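Local atomic coordinates of salt-tolerant glutaminase (Micrococcus luteus, PDB entry 3IF5), a protein that probably catalyses the hydrolysis of L-glutamine to L-glutamate and ammonium, as a member of the glutaminase family. Residues Q26-L31 with W154-S159; D37-A42 with I275-P280; L250-I255 with A294-S299. One frame throughout, in Å; residues are numbered along the deposited sequence.

Contact 1 (Q26-L31 with W154-S159); sequences QYIPVL and WETYES
Val-30 holds CG1 between its backbone N and its carbonyl carbon (chi1 64°), which places CG2 opposite the N and brings both methyls up to Thr-156. In Ile-28 the first torsion (43°) sets CG2 opposite the carbonyl carbon, where it meets Ser-159. These two residues make up most of what segment 26-31 gives to the contact. The side chains of Val-30 and Thr-156 cross at about a right angle. Val-30 CG2 is 3.8 Å from Thr-156 OG1, and Val-30 CG1 is 4.0 Å from the same oxygen. That hydroxyl is hydrogen-bonded to Asp-153 OD2, so its meeting with valine is simple packing. Glu-155 runs past Val-30 in the opposite direction with an extended chain. Its OE2 comes to 4.0 Å from Val-30 CG2. Ser-159 offers its CB to both key residues, 4.0 Å from Ile-28 CG2 and 4.2 Å from Val-30 CG1. Ile-28 CG2 also rests on the backbone, 3.4 Å from Ser-159 O. No hydrogen bond joins the segments, and the contact is held by van der Waals packing. It lies close to the substrate site. Tyr-27 OH is hydrogen-bonded to Glu-160 OE1, and Glu-160 binds L-glutamate. Ile-28 CG1 packs over one face of the Tyr-27 ring. Ile-28 is the N-cap residue of helix 29-32. Through Ile-28 and Val-30 this short helix packs on the start of helix 154-161. Leu-31 reaches Val-261, another glutamate-binding residue, while Tyr-157 points away and packs on helix 184-194.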
ATOM      1  N   GLN A  26      31.196   8.609  -6.650  1.00 38.01           N
ATOM      2  CA  GLN A  26      32.607   8.999  -6.688  1.00 41.03           C
ATOM      3  C   GLN A  26      33.530   8.385  -5.639  1.00 45.92           C
ATOM      4  O   GLN A  26      34.747   8.404  -5.809  1.00 47.55           O
ATOM      5  CB  GLN A  26      32.715  10.526  -6.592  1.00 38.65           C
ATOM      6  CG  GLN A  26      31.904  11.275  -7.630  1.00 36.73           C
ATOM      7  CD  GLN A  26      32.430  11.070  -9.032  1.00 41.06           C
ATOM      8  OE1 GLN A  26      31.680  11.136 -10.001  1.00 42.18           O
ATOM      9  NE2 GLN A  26      33.732  10.830  -9.150  1.00 44.45           N
ATOM     10  N   TYR A  27      32.967   7.831  -4.572  1.00 49.60           N
ATOM     11  CA  TYR A  27      33.784   7.269  -3.501  1.00 50.66           C
ATOM     12  C   TYR A  27      34.779   6.157  -3.883  1.00 52.97           C
ATOM     13  O   TYR A  27      35.715   5.885  -3.133  1.00 54.28           O
ATOM     14  CB  TYR A  27      32.877   6.831  -2.345  1.00 48.57           C
ATOM     15  CG  TYR A  27      32.289   5.448  -2.451  1.00 50.07           C
ATOM     16  CD1 TYR A  27      33.045   4.328  -2.108  1.00 49.50           C
ATOM     17  CD2 TYR A  27      30.961   5.259  -2.822  1.00 51.09           C
ATOM     18  CE1 TYR A  27      32.494   3.055  -2.124  1.00 49.00           C
ATOM     19  CE2 TYR A  27      30.395   3.986  -2.844  1.00 50.59           C
ATOM     20  CZ  TYR A  27      31.170   2.889  -2.488  1.00 51.52           C
ATOM     21  OH  TYR A  27      30.623   1.624  -2.480  1.00 52.52           O
ATOM     22  N   ILE A  28      34.583   5.512  -5.026  1.00 53.23           N
ATOM     23  CA  ILE A  28      35.519   4.481  -5.485  1.00 52.58           C
ATOM     24  C   ILE A  28      35.643   4.512  -7.002  1.00 54.08           C
ATOM     25  O   ILE A  28      34.687   4.833  -7.709  1.00 55.03           O
ATOM     26  CB  ILE A  28      35.110   3.053  -5.060  1.00 51.50           C
ATOM     27  CG1 ILE A  28      33.608   2.853  -5.246  1.00 50.91           C
ATOM     28  CG2 ILE A  28      35.558   2.788  -3.633  1.00 52.48           C
ATOM     29  CD1 ILE A  28      33.158   1.430  -4.995  1.00 49.52           C
ATOM     30  N   PRO A  29      36.830   4.170  -7.524  1.00 54.61           N
ATOM     31  CA  PRO A  29      37.091   4.167  -8.969  1.00 53.52           C
ATOM     32  C   PRO A  29      36.181   3.258  -9.795  1.00 49.83           C
ATOM     33  O   PRO A  29      35.616   3.684 -10.803  1.00 50.34           O
ATOM     34  CB  PRO A  29      38.560   3.750  -9.051  1.00 55.94           C
ATOM     35  CG  PRO A  29      38.708   2.839  -7.859  1.00 58.11           C
ATOM     36  CD  PRO A  29      37.975   3.611  -6.782  1.00 55.99           C
ATOM     37  N   VAL A  30      36.036   2.010  -9.366  1.00 45.29           N
ATOM     38  CA  VAL A  30      35.207   1.051 -10.080  1.00 41.79           C
ATOM     39  C   VAL A  30      33.796   1.586 -10.349  1.00 39.72           C
ATOM     40  O   VAL A  30      33.216   1.319 -11.402  1.00 39.96           O
ATOM     41  CB  VAL A  30      35.130  -0.289  -9.301  1.00 43.49           C
ATOM     42  CG1 VAL A  30      34.439  -0.080  -7.966  1.00 39.45           C
ATOM     43  CG2 VAL A  30      34.420  -1.340 -10.136  1.00 46.30           C
ATOM     44  N   LEU A  31      33.249   2.347  -9.405  1.00 36.90           N
ATOM     45  CA  LEU A  31      31.919   2.919  -9.580  1.00 33.66           C
ATOM     46  C   LEU A  31      31.985   4.264 -10.292  1.00 34.86           C
ATOM     47  O   LEU A  31      31.101   4.610 -11.075  1.00 36.32           O
ATOM     48  CB  LEU A  31      31.227   3.106  -8.228  1.00 32.69           C
ATOM     49  CG  LEU A  31      30.670   1.864  -7.533  1.00 31.78           C
ATOM     50  CD1 LEU A  31      29.962   2.264  -6.248  1.00 25.57           C
ATOM     51  CD2 LEU A  31      29.705   1.157  -8.467  1.00 33.02           C
ATOM     52  N   TRP A 154      34.434  -9.215  -6.417  1.00 32.85           N
ATOM     53  CA  TRP A 154      35.527  -8.883  -5.523  1.00 35.26           C
ATOM     54  C   TRP A 154      36.319  -7.625  -5.860  1.00 37.88           C
ATOM     55  O   TRP A 154      36.947  -7.042  -4.977  1.00 41.57           O
ATOM     56  CB  TRP A 154      36.446 -10.091  -5.386  1.00 33.96           C
ATOM     57  CG  TRP A 154      35.688 -11.261  -4.850  1.00 30.98           C
ATOM     58  CD1 TRP A 154      35.260 -12.349  -5.549  1.00 28.96           C
ATOM     59  CD2 TRP A 154      35.181 -11.412  -3.515  1.00 31.30           C
ATOM     60  NE1 TRP A 154      34.513 -13.172  -4.732  1.00 30.38           N
ATOM     61  CE2 TRP A 154      34.449 -12.620  -3.483  1.00 30.28           C
ATOM     62  CE3 TRP A 154      35.274 -10.641  -2.352  1.00 30.77           C
ATOM     63  CZ2 TRP A 154      33.811 -13.074  -2.326  1.00 29.70           C
ATOM     64  CZ3 TRP A 154      34.636 -11.094  -1.196  1.00 28.14           C
ATOM     65  CH2 TRP A 154      33.914 -12.300  -1.195  1.00 30.47           C
ATOM     66  N   GLU A 155      36.290  -7.186  -7.113  1.00 33.26           N
ATOM     67  CA  GLU A 155      37.016  -5.970  -7.449  1.00 31.37           C
ATOM     68  C   GLU A 155      36.356  -4.822  -6.681  1.00 32.72           C
ATOM     69  O   GLU A 155      37.041  -3.973  -6.113  1.00 36.26           O
ATOM     70  CB  GLU A 155      36.958  -5.682  -8.951  1.00 30.95           C
ATOM     71  CG  GLU A 155      37.916  -4.587  -9.404  1.00 37.03           C
ATOM     72  CD  GLU A 155      37.657  -4.121 -10.835  1.00 47.95           C
ATOM     73  OE1 GLU A 155      37.221  -4.952 -11.666  1.00 54.27           O
ATOM     74  OE2 GLU A 155      37.902  -2.931 -11.131  1.00 46.66           O
ATOM     75  N   THR A 156      35.023  -4.799  -6.668  1.00 29.66           N
ATOM     76  CA  THR A 156      34.283  -3.755  -5.959  1.00 28.88           C
ATOM     77  C   THR A 156      34.482  -3.910  -4.453  1.00 26.16           C
ATOM     78  O   THR A 156      34.709  -2.939  -3.742  1.00 27.23           O
ATOM     79  CB  THR A 156      32.779  -3.821  -6.272  1.00 29.78           C
ATOM     80  OG1 THR A 156      32.578  -3.572  -7.667  1.00 35.75           O
ATOM     81  CG2 THR A 156      32.021  -2.773  -5.474  1.00 28.42           C
ATOM     82  N   TYR A 157      34.395  -5.144  -3.980  1.00 25.97           N
ATOM     83  CA  TYR A 157      34.582  -5.441  -2.570  1.00 28.11           C
ATOM     84  C   TYR A 157      35.876  -4.807  -2.055  1.00 34.94           C
ATOM     85  O   TYR A 157      35.868  -4.053  -1.079  1.00 38.54           O
ATOM     86  CB  TYR A 157      34.643  -6.955  -2.371  1.00 24.86           C
ATOM     87  CG  TYR A 157      35.029  -7.366  -0.972  1.00 24.05           C
ATOM     88  CD1 TYR A 157      34.096  -7.359   0.060  1.00 24.24           C
ATOM     89  CD2 TYR A 157      36.335  -7.743  -0.676  1.00 24.36           C
ATOM     90  CE1 TYR A 157      34.458  -7.721   1.362  1.00 27.16           C
ATOM     91  CE2 TYR A 157      36.712  -8.103   0.615  1.00 26.76           C
ATOM     92  CZ  TYR A 157      35.771  -8.092   1.627  1.00 29.42           C
ATOM     93  OH  TYR A 157      36.149  -8.456   2.897  1.00 32.65           O
ATOM     94  N   GLU A 158      36.986  -5.115  -2.724  1.00 34.64           N
ATOM     95  CA  GLU A 158      38.292  -4.596  -2.328  1.00 35.89           C
ATOM     96  C   GLU A 158      38.394  -3.085  -2.405  1.00 32.57           C
ATOM     97  O   GLU A 158      38.969  -2.451  -1.523  1.00 32.29           O
ATOM     98  CB  GLU A 158      39.386  -5.239  -3.179  1.00 43.53           C
ATOM     99  CG  GLU A 158      39.506  -6.742  -2.962  1.00 56.35           C
ATOM    100  CD  GLU A 158      39.778  -7.112  -1.504  1.00 68.43           C
ATOM    101  OE1 GLU A 158      39.002  -6.689  -0.621  1.00 74.67           O
ATOM    102  OE2 GLU A 158      40.765  -7.835  -1.245  1.00 69.52           O
ATOM    103  N   SER A 159      37.845  -2.503  -3.461  1.00 31.03           N
ATOM    104  CA  SER A 159      37.881  -1.062  -3.600  1.00 30.87           C
ATOM    105  C   SER A 159      37.116  -0.430  -2.447  1.00 30.94           C
ATOM    106  O   SER A 159      37.534   0.592  -1.897  1.00 34.29           O
ATOM    107  CB  SER A 159      37.252  -0.634  -4.918  1.00 35.91           C
ATOM    108  OG  SER A 159      38.103  -0.955  -5.998  1.00 47.53           O
TER

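Contact 2 (D37-A42 with I275-P280); sequences DRFGIA and IGVFSP
Ile-275 lays its CA and CG2 against the carbonyl of Ala-42 where strands 273-278 and 40-44 pair antiparallel. Both are inner strands of the five-stranded antiparallel sheet of the serine beta-lactamase-like fold, the clan to which glutaminases belong. Gly-276 forms a hydrogen-bonded pair with Ala-42. Gly-276 N donates to Ala-42 O at 2.9 Å, in the carbonyl plane. The return bond from Ala-42 N is less certain, because the position of Gly-276 O is in doubt. Val-277 forms the non-hydrogen-bonded pair with Ile-41. A chi1 of -164° swings Val-277 CG1 over to Phe-39, 3.8 Å from Phe-39 CE1. This face of the sheet is covered by helices 289-302 and 4-16. Phe-278 pairs with Gly-40 through two bonds, 2.8 Å from Phe-278 N to Gly-40 O and 2.9 Å from Gly-40 N to Phe-278 O. The same Phe-278 O sits in the plane of the Phe-39 ring at its edge, 3.1 Å from Phe-39 CD1. The Phe-278 side chain lies on the Ala-42 face, which helix 201-212 covers, and stacks with Phe-60. Its ring edge points into one face of the Arg-38 guanidinium, with the planes 87° apart and Phe-278 CZ 3.6 Å from Arg-38 CZ. Arg-38 NE is hydrogen-bonded to Asp-35 O. Ser-279 packs its CB on Phe-39, and its OG is hydrogen-bonded to Arg-290. Pro-280 packs its CD 3.4 Å from Arg-38 O and its CG 3.5 Å from Arg-38 NH2.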
ATOM      1  N   ASP A  37      26.818   5.433 -19.916  1.00 47.25           N
ATOM      2  CA  ASP A  37      25.877   5.298 -21.018  1.00 47.02           C
ATOM      3  C   ASP A  37      25.165   3.952 -21.080  1.00 43.01           C
ATOM      4  O   ASP A  37      25.177   3.281 -22.113  1.00 42.37           O
ATOM      5  CB  ASP A  37      26.586   5.558 -22.342  1.00 50.82           C
ATOM      6  CG  ASP A  37      25.628   5.987 -23.425  1.00 55.50           C
ATOM      7  OD1 ASP A  37      25.988   5.873 -24.617  1.00 59.72           O
ATOM      8  OD2 ASP A  37      24.520   6.448 -23.076  1.00 53.65           O
ATOM      9  N   ARG A  38      24.545   3.567 -19.969  1.00 40.98           N
ATOM     10  CA  ARG A  38      23.807   2.310 -19.868  1.00 36.74           C
ATOM     11  C   ARG A  38      22.462   2.581 -19.190  1.00 34.89           C
ATOM     12  O   ARG A  38      22.383   3.359 -18.235  1.00 34.48           O
ATOM     13  CB  ARG A  38      24.613   1.287 -19.063  1.00 35.71           C
ATOM     14  CG  ARG A  38      25.855   0.754 -19.787  1.00 40.04           C
ATOM     15  CD  ARG A  38      26.688  -0.111 -18.857  1.00 45.76           C
ATOM     16  NE  ARG A  38      27.141   0.647 -17.689  1.00 48.77           N
ATOM     17  CZ  ARG A  38      27.665   0.101 -16.596  1.00 45.92           C
ATOM     18  NH1 ARG A  38      27.806  -1.217 -16.517  1.00 46.20           N
ATOM     19  NH2 ARG A  38      28.042   0.868 -15.582  1.00 41.04           N
ATOM     20  N   PHE A  39      21.398   1.953 -19.685  1.00 31.67           N
ATOM     21  CA  PHE A  39      20.078   2.179 -19.108  1.00 30.22           C
ATOM     22  C   PHE A  39      19.090   1.061 -19.443  1.00 31.05           C
ATOM     23  O   PHE A  39      18.715   0.882 -20.600  1.00 35.44           O
ATOM     24  CB  PHE A  39      19.552   3.538 -19.589  1.00 25.30           C
ATOM     25  CG  PHE A  39      18.206   3.919 -19.030  1.00 26.62           C
ATOM     26  CD1 PHE A  39      17.820   3.512 -17.754  1.00 27.14           C
ATOM     27  CD2 PHE A  39      17.342   4.726 -19.764  1.00 26.50           C
ATOM     28  CE1 PHE A  39      16.590   3.907 -17.219  1.00 23.28           C
ATOM     29  CE2 PHE A  39      16.117   5.124 -19.238  1.00 29.01           C
ATOM     30  CZ  PHE A  39      15.742   4.710 -17.957  1.00 28.82           C
ATOM     31  N   GLY A  40      18.674   0.314 -18.422  1.00 28.09           N
ATOM     32  CA  GLY A  40      17.735  -0.778 -18.626  1.00 27.86           C
ATOM     33  C   GLY A  40      16.556  -0.807 -17.662  1.00 28.22           C
ATOM     34  O   GLY A  40      16.635  -0.288 -16.546  1.00 26.61           O
ATOM     35  N   ILE A  41      15.456  -1.415 -18.102  1.00 29.80           N
ATOM     36  CA  ILE A  41      14.241  -1.528 -17.296  1.00 27.03           C
ATOM     37  C   ILE A  41      13.661  -2.922 -17.460  1.00 28.20           C
ATOM     38  O   ILE A  41      13.743  -3.509 -18.533  1.00 28.46           O
ATOM     39  CB  ILE A  41      13.148  -0.545 -17.748  1.00 28.42           C
ATOM     40  CG1 ILE A  41      13.696   0.874 -17.824  1.00 36.92           C
ATOM     41  CG2 ILE A  41      11.990  -0.583 -16.758  1.00 27.86           C
ATOM     42  CD1 ILE A  41      12.629   1.932 -18.146  1.00 41.24           C
ATOM     43  N   ALA A  42      13.056  -3.446 -16.403  1.00 29.99           N
ATOM     44  CA  ALA A  42      12.457  -4.771 -16.464  1.00 26.24           C
ATOM     45  C   ALA A  42      11.284  -4.860 -15.509  1.00 27.08           C
ATOM     46  O   ALA A  42      11.371  -4.401 -14.365  1.00 27.22           O
ATOM     47  CB  ALA A  42      13.497  -5.840 -16.123  1.00 22.59           C
ATOM     48  N   ILE A 275       9.752  -4.585 -10.188  1.00 23.76           N
ATOM     49  CA  ILE A 275      10.448  -3.682 -11.092  1.00 22.23           C
ATOM     50  C   ILE A 275      11.955  -3.718 -10.874  1.00 22.38           C
ATOM     51  O   ILE A 275      12.433  -3.900  -9.761  1.00 24.04           O
ATOM     52  CB  ILE A 275      10.008  -2.211 -10.915  1.00 20.76           C
ATOM     53  CG1 ILE A 275       8.508  -2.070 -11.167  1.00 23.35           C
ATOM     54  CG2 ILE A 275      10.804  -1.324 -11.874  1.00 17.72           C
ATOM     55  CD1 ILE A 275       8.042  -0.622 -11.291  1.00 28.05           C
ATOM     56  N   GLY A 276      12.687  -3.535 -11.964  1.00 21.21           N
ATOM     57  CA  GLY A 276      14.132  -3.493 -11.910  1.00 19.55           C
ATOM     58  C   GLY A 276      14.546  -2.395 -12.868  1.00 24.33           C
ATOM     59  O   GLY A 276      14.078  -2.360 -14.013  1.00 28.17           O
ATOM     60  N   VAL A 277      15.393  -1.477 -12.419  1.00 23.14           N
ATOM     61  CA  VAL A 277      15.859  -0.396 -13.286  1.00 22.43           C
ATOM     62  C   VAL A 277      17.339  -0.224 -13.061  1.00 23.06           C
ATOM     63  O   VAL A 277      17.825  -0.381 -11.945  1.00 23.27           O
ATOM     64  CB  VAL A 277      15.200   0.957 -12.973  1.00 21.56           C
ATOM     65  CG1 VAL A 277      15.437   1.915 -14.135  1.00 22.29           C
ATOM     66  CG2 VAL A 277      13.724   0.781 -12.705  1.00 22.43           C
ATOM     67  N   PHE A 278      18.058   0.111 -14.123  1.00 23.70           N
ATOM     68  CA  PHE A 278      19.495   0.297 -14.023  1.00 22.84           C
ATOM     69  C   PHE A 278      19.938   1.512 -14.812  1.00 24.61           C
ATOM     70  O   PHE A 278      19.567   1.684 -15.973  1.00 24.67           O
ATOM     71  CB  PHE A 278      20.221  -0.952 -14.523  1.00 22.48           C
ATOM     72  CG  PHE A 278      21.713  -0.784 -14.648  1.00 25.78           C
ATOM     73  CD1 PHE A 278      22.476  -0.380 -13.557  1.00 28.17           C
ATOM     74  CD2 PHE A 278      22.352  -1.027 -15.860  1.00 27.93           C
ATOM     75  CE1 PHE A 278      23.860  -0.228 -13.670  1.00 34.44           C
ATOM     76  CE2 PHE A 278      23.729  -0.875 -15.991  1.00 31.82           C
ATOM     77  CZ  PHE A 278      24.492  -0.476 -14.895  1.00 34.19           C
ATOM     78  N   SER A 279      20.729   2.359 -14.164  1.00 25.65           N
ATOM     79  CA  SER A 279      21.252   3.568 -14.776  1.00 27.53           C
ATOM     80  C   SER A 279      22.208   4.175 -13.762  1.00 29.25           C
ATOM     81  O   SER A 279      21.774   4.790 -12.786  1.00 31.75           O
ATOM     82  CB  SER A 279      20.118   4.545 -15.094  1.00 30.25           C
ATOM     83  OG  SER A 279      20.613   5.687 -15.775  1.00 28.40           O
ATOM     84  N   PRO A 280      23.523   4.005 -13.987  1.00 30.34           N
ATOM     85  CA  PRO A 280      24.673   4.457 -13.191  1.00 29.43           C
ATOM     86  C   PRO A 280      24.693   5.837 -12.526  1.00 29.78           C
ATOM     87  O   PRO A 280      25.113   5.952 -11.376  1.00 31.34           O
ATOM     88  CB  PRO A 280      25.845   4.286 -14.162  1.00 25.48           C
ATOM     89  CG  PRO A 280      25.441   3.077 -14.932  1.00 25.17           C
ATOM     90  CD  PRO A 280      23.986   3.361 -15.232  1.00 28.73           C
TER

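Contact 3 (L250-I255 with A294-S299); sequences LADVGI and ACRRLS
Val-253 fits against the turn of helix 289-302 that runs from Cys-295 to Ser-299. Val-253, Arg-296 and Asp-252 have the most surface buried here. With chi1 at -171°, Val-253 CG1 reaches the helix backbone, 3.7 Å from Cys-295 O. The same methyl is 4.1 Å from Cys-295 CB. The other methyl, CG2, faces Arg-296, with Arg-296 CA 4.2 Å away. The valine carbonyl is gripped as well. Ser-299 OG donates a hydrogen bond of 2.6 Å to Val-253 O. The hydroxyl comes in well bent from the C=O line, at 125°, and somewhat out of the carbonyl plane. One serine therefore satisfies a buried carbonyl just past the end of helix 246-252. Ile-255 CD1 also packs on the helix, 4.1 Å from Cys-295 O and near Ser-299 CB.

Arg-296 and Asp-252 close the outer edge of the contact. The arginine chain is extended from CG to NE and runs alongside the aspartate, both pointing the same way. The carboxylate and guanidinium planes are only 11° apart and stacked, with Asp-252 CB over the centre of one guanidinium face. Asp-252 OD1 is 4.0 Å from Arg-296 NH2, a long salt bridge. No N-H of the guanidinium is aimed at this oxygen, so only the opposite charges attract. Arg-296 NE has a second, weak ion pair with Glu-300.

Ser-299 also packs on Arg-231 of the second subunit. Segment 250-255 leads into edge strand 257-259. Helices 4-16 and 289-302, the first and last of the glutaminase part, pack together on one face of the sheet, as in serine beta-lactamase-like folds.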
ATOM      1  N   LEU A 250       6.159   8.053  -1.492  1.00 21.80           N
ATOM      2  CA  LEU A 250       4.968   7.220  -1.377  1.00 24.53           C
ATOM      3  C   LEU A 250       3.824   7.913  -2.107  1.00 25.55           C
ATOM      4  O   LEU A 250       3.067   7.271  -2.835  1.00 27.79           O
ATOM      5  CB  LEU A 250       4.617   6.977   0.101  1.00 25.52           C
ATOM      6  CG  LEU A 250       3.473   6.015   0.478  1.00 31.58           C
ATOM      7  CD1 LEU A 250       2.164   6.772   0.551  1.00 35.06           C
ATOM      8  CD2 LEU A 250       3.380   4.871  -0.526  1.00 28.74           C
ATOM      9  N   ALA A 251       3.718   9.227  -1.944  1.00 22.97           N
ATOM     10  CA  ALA A 251       2.664   9.993  -2.610  1.00 24.26           C
ATOM     11  C   ALA A 251       2.867  10.117  -4.124  1.00 27.41           C
ATOM     12  O   ALA A 251       1.961   9.831  -4.902  1.00 30.56           O
ATOM     13  CB  ALA A 251       2.551  11.384  -1.984  1.00 20.48           C
ATOM     14  N   ASP A 252       4.056  10.538  -4.542  1.00 26.78           N
ATOM     15  CA  ASP A 252       4.346  10.725  -5.962  1.00 29.55           C
ATOM     16  C   ASP A 252       4.520   9.475  -6.823  1.00 31.13           C
ATOM     17  O   ASP A 252       4.187   9.493  -8.008  1.00 33.26           O
ATOM     18  CB  ASP A 252       5.584  11.607  -6.130  1.00 33.44           C
ATOM     19  CG  ASP A 252       5.402  12.988  -5.535  1.00 41.35           C
ATOM     20  OD1 ASP A 252       4.262  13.507  -5.581  1.00 43.77           O
ATOM     21  OD2 ASP A 252       6.397  13.551  -5.032  1.00 42.77           O
ATOM     22  N   VAL A 253       5.041   8.398  -6.241  1.00 27.53           N
ATOM     23  CA  VAL A 253       5.268   7.179  -7.003  1.00 24.99           C
ATOM     24  C   VAL A 253       4.453   5.995  -6.490  1.00 27.10           C
ATOM     25  O   VAL A 253       3.893   5.233  -7.280  1.00 25.91           O
ATOM     26  CB  VAL A 253       6.758   6.802  -6.990  1.00 26.10           C
ATOM     27  CG1 VAL A 253       7.006   5.657  -7.957  1.00 29.22           C
ATOM     28  CG2 VAL A 253       7.607   8.019  -7.355  1.00 23.17           C
ATOM     29  N   GLY A 254       4.405   5.830  -5.169  1.00 27.64           N
ATOM     30  CA  GLY A 254       3.626   4.748  -4.588  1.00 24.54           C
ATOM     31  C   GLY A 254       4.131   3.344  -4.844  1.00 24.76           C
ATOM     32  O   GLY A 254       3.362   2.381  -4.784  1.00 23.73           O
ATOM     33  N   ILE A 255       5.415   3.211  -5.139  1.00 24.11           N
ATOM     34  CA  ILE A 255       5.987   1.896  -5.380  1.00 21.17           C
ATOM     35  C   ILE A 255       7.084   1.611  -4.356  1.00 23.83           C
ATOM     36  O   ILE A 255       8.083   2.328  -4.285  1.00 25.34           O
ATOM     37  CB  ILE A 255       6.611   1.786  -6.785  1.00 19.97           C
ATOM     38  CG1 ILE A 255       5.529   1.895  -7.856  1.00 18.92           C
ATOM     39  CG2 ILE A 255       7.356   0.458  -6.918  1.00 19.93           C
ATOM     40  CD1 ILE A 255       6.104   2.006  -9.274  1.00 19.20           C
ATOM     41  N   ALA A 294      12.240   6.735 -14.196  1.00 26.07           N
ATOM     42  CA  ALA A 294      11.501   5.640 -14.819  1.00 24.61           C
ATOM     43  C   ALA A 294      10.363   5.140 -13.916  1.00 25.92           C
ATOM     44  O   ALA A 294       9.270   4.832 -14.388  1.00 27.77           O
ATOM     45  CB  ALA A 294      12.455   4.486 -15.144  1.00 17.18           C
ATOM     46  N   CYS A 295      10.627   5.055 -12.612  1.00 25.96           N
ATOM     47  CA  CYS A 295       9.615   4.603 -11.664  1.00 26.73           C
ATOM     48  C   CYS A 295       8.427   5.546 -11.616  1.00 26.47           C
ATOM     49  O   CYS A 295       7.285   5.103 -11.632  1.00 27.43           O
ATOM     50  CB  CYS A 295      10.209   4.474 -10.264  1.00 28.99           C
ATOM     51  SG  CYS A 295      11.300   3.065 -10.092  1.00 30.40           S
ATOM     52  N   ARG A 296       8.695   6.848 -11.551  1.00 27.37           N
ATOM     53  CA  ARG A 296       7.615   7.815 -11.520  1.00 28.31           C
ATOM     54  C   ARG A 296       6.754   7.641 -12.766  1.00 28.49           C
ATOM     55  O   ARG A 296       5.534   7.760 -12.692  1.00 28.70           O
ATOM     56  CB  ARG A 296       8.167   9.239 -11.450  1.00 32.19           C
ATOM     57  CG  ARG A 296       7.080  10.296 -11.360  1.00 39.40           C
ATOM     58  CD  ARG A 296       7.580  11.583 -10.720  1.00 47.40           C
ATOM     59  NE  ARG A 296       6.469  12.461 -10.355  1.00 51.57           N
ATOM     60  CZ  ARG A 296       6.581  13.525  -9.565  1.00 55.74           C
ATOM     61  NH1 ARG A 296       7.756  13.855  -9.047  1.00 54.86           N
ATOM     62  NH2 ARG A 296       5.507  14.253  -9.282  1.00 59.66           N
ATOM     63  N   ARG A 297       7.385   7.344 -13.903  1.00 27.84           N
ATOM     64  CA  ARG A 297       6.658   7.156 -15.162  1.00 26.13           C
ATOM     65  C   ARG A 297       5.751   5.932 -15.167  1.00 26.18           C
ATOM     66  O   ARG A 297       4.585   6.017 -15.559  1.00 25.88           O
ATOM     67  CB  ARG A 297       7.635   7.069 -16.345  1.00 28.67           C
ATOM     68  CG  ARG A 297       8.118   8.426 -16.857  1.00 32.24           C
ATOM     69  CD  ARG A 297       6.946   9.284 -17.356  1.00 33.30           C
ATOM     70  NE  ARG A 297       6.389   8.798 -18.619  1.00 34.71           N
ATOM     71  CZ  ARG A 297       6.858   9.126 -19.823  1.00 38.75           C
ATOM     72  NH1 ARG A 297       7.898   9.955 -19.934  1.00 38.06           N
ATOM     73  NH2 ARG A 297       6.296   8.624 -20.922  1.00 35.13           N
ATOM     74  N   LEU A 298       6.280   4.790 -14.741  1.00 26.60           N
ATOM     75  CA  LEU A 298       5.490   3.563 -14.701  1.00 28.05           C
ATOM     76  C   LEU A 298       4.289   3.769 -13.796  1.00 29.15           C
ATOM     77  O   LEU A 298       3.201   3.238 -14.040  1.00 28.06           O
ATOM     78  CB  LEU A 298       6.337   2.399 -14.167  1.00 29.58           C
ATOM     79  CG  LEU A 298       7.482   1.923 -15.059  1.00 31.36           C
ATOM     80  CD1 LEU A 298       8.375   0.962 -14.296  1.00 34.44           C
ATOM     81  CD2 LEU A 298       6.911   1.252 -16.296  1.00 30.29           C
ATOM     82  N   SER A 299       4.492   4.550 -12.743  1.00 28.59           N
ATOM     83  CA  SER A 299       3.431   4.834 -11.790  1.00 30.24           C
ATOM     84  C   SER A 299       2.345   5.713 -12.395  1.00 33.70           C
ATOM     85  O   SER A 299       1.154   5.453 -12.220  1.00 34.72           O
ATOM     86  CB  SER A 299       4.012   5.518 -10.553  1.00 27.21           C
ATOM     87  OG  SER A 299       2.985   5.916  -9.666  1.00 27.63           O
TER

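Overall arrangement
From the N terminus, helix 4-16 comes first and segment 26-31 opens contact 1. Segment 37-42 opens contact 2 soon after. Contact 1 closes at 154-159, bringing helix 154-161 back to helix 29-32. Contact 3 opens at 250-255, and contact 2 closes at 275-280. Contact 3 closes last, at 294-299. Contact 2 thus crosses both others, while contacts 1 and 3 follow in series. Contacts 2 and 3 touch, with Ile-275 CD1 3.4 Å from Leu-298 CD1, so sheet and covering helix share one core. Contacts 1 and 2 stay about 6 Å apart at their nearest atoms. Contact 1 ties the helical part near the substrate site to the chain leading into the sheet.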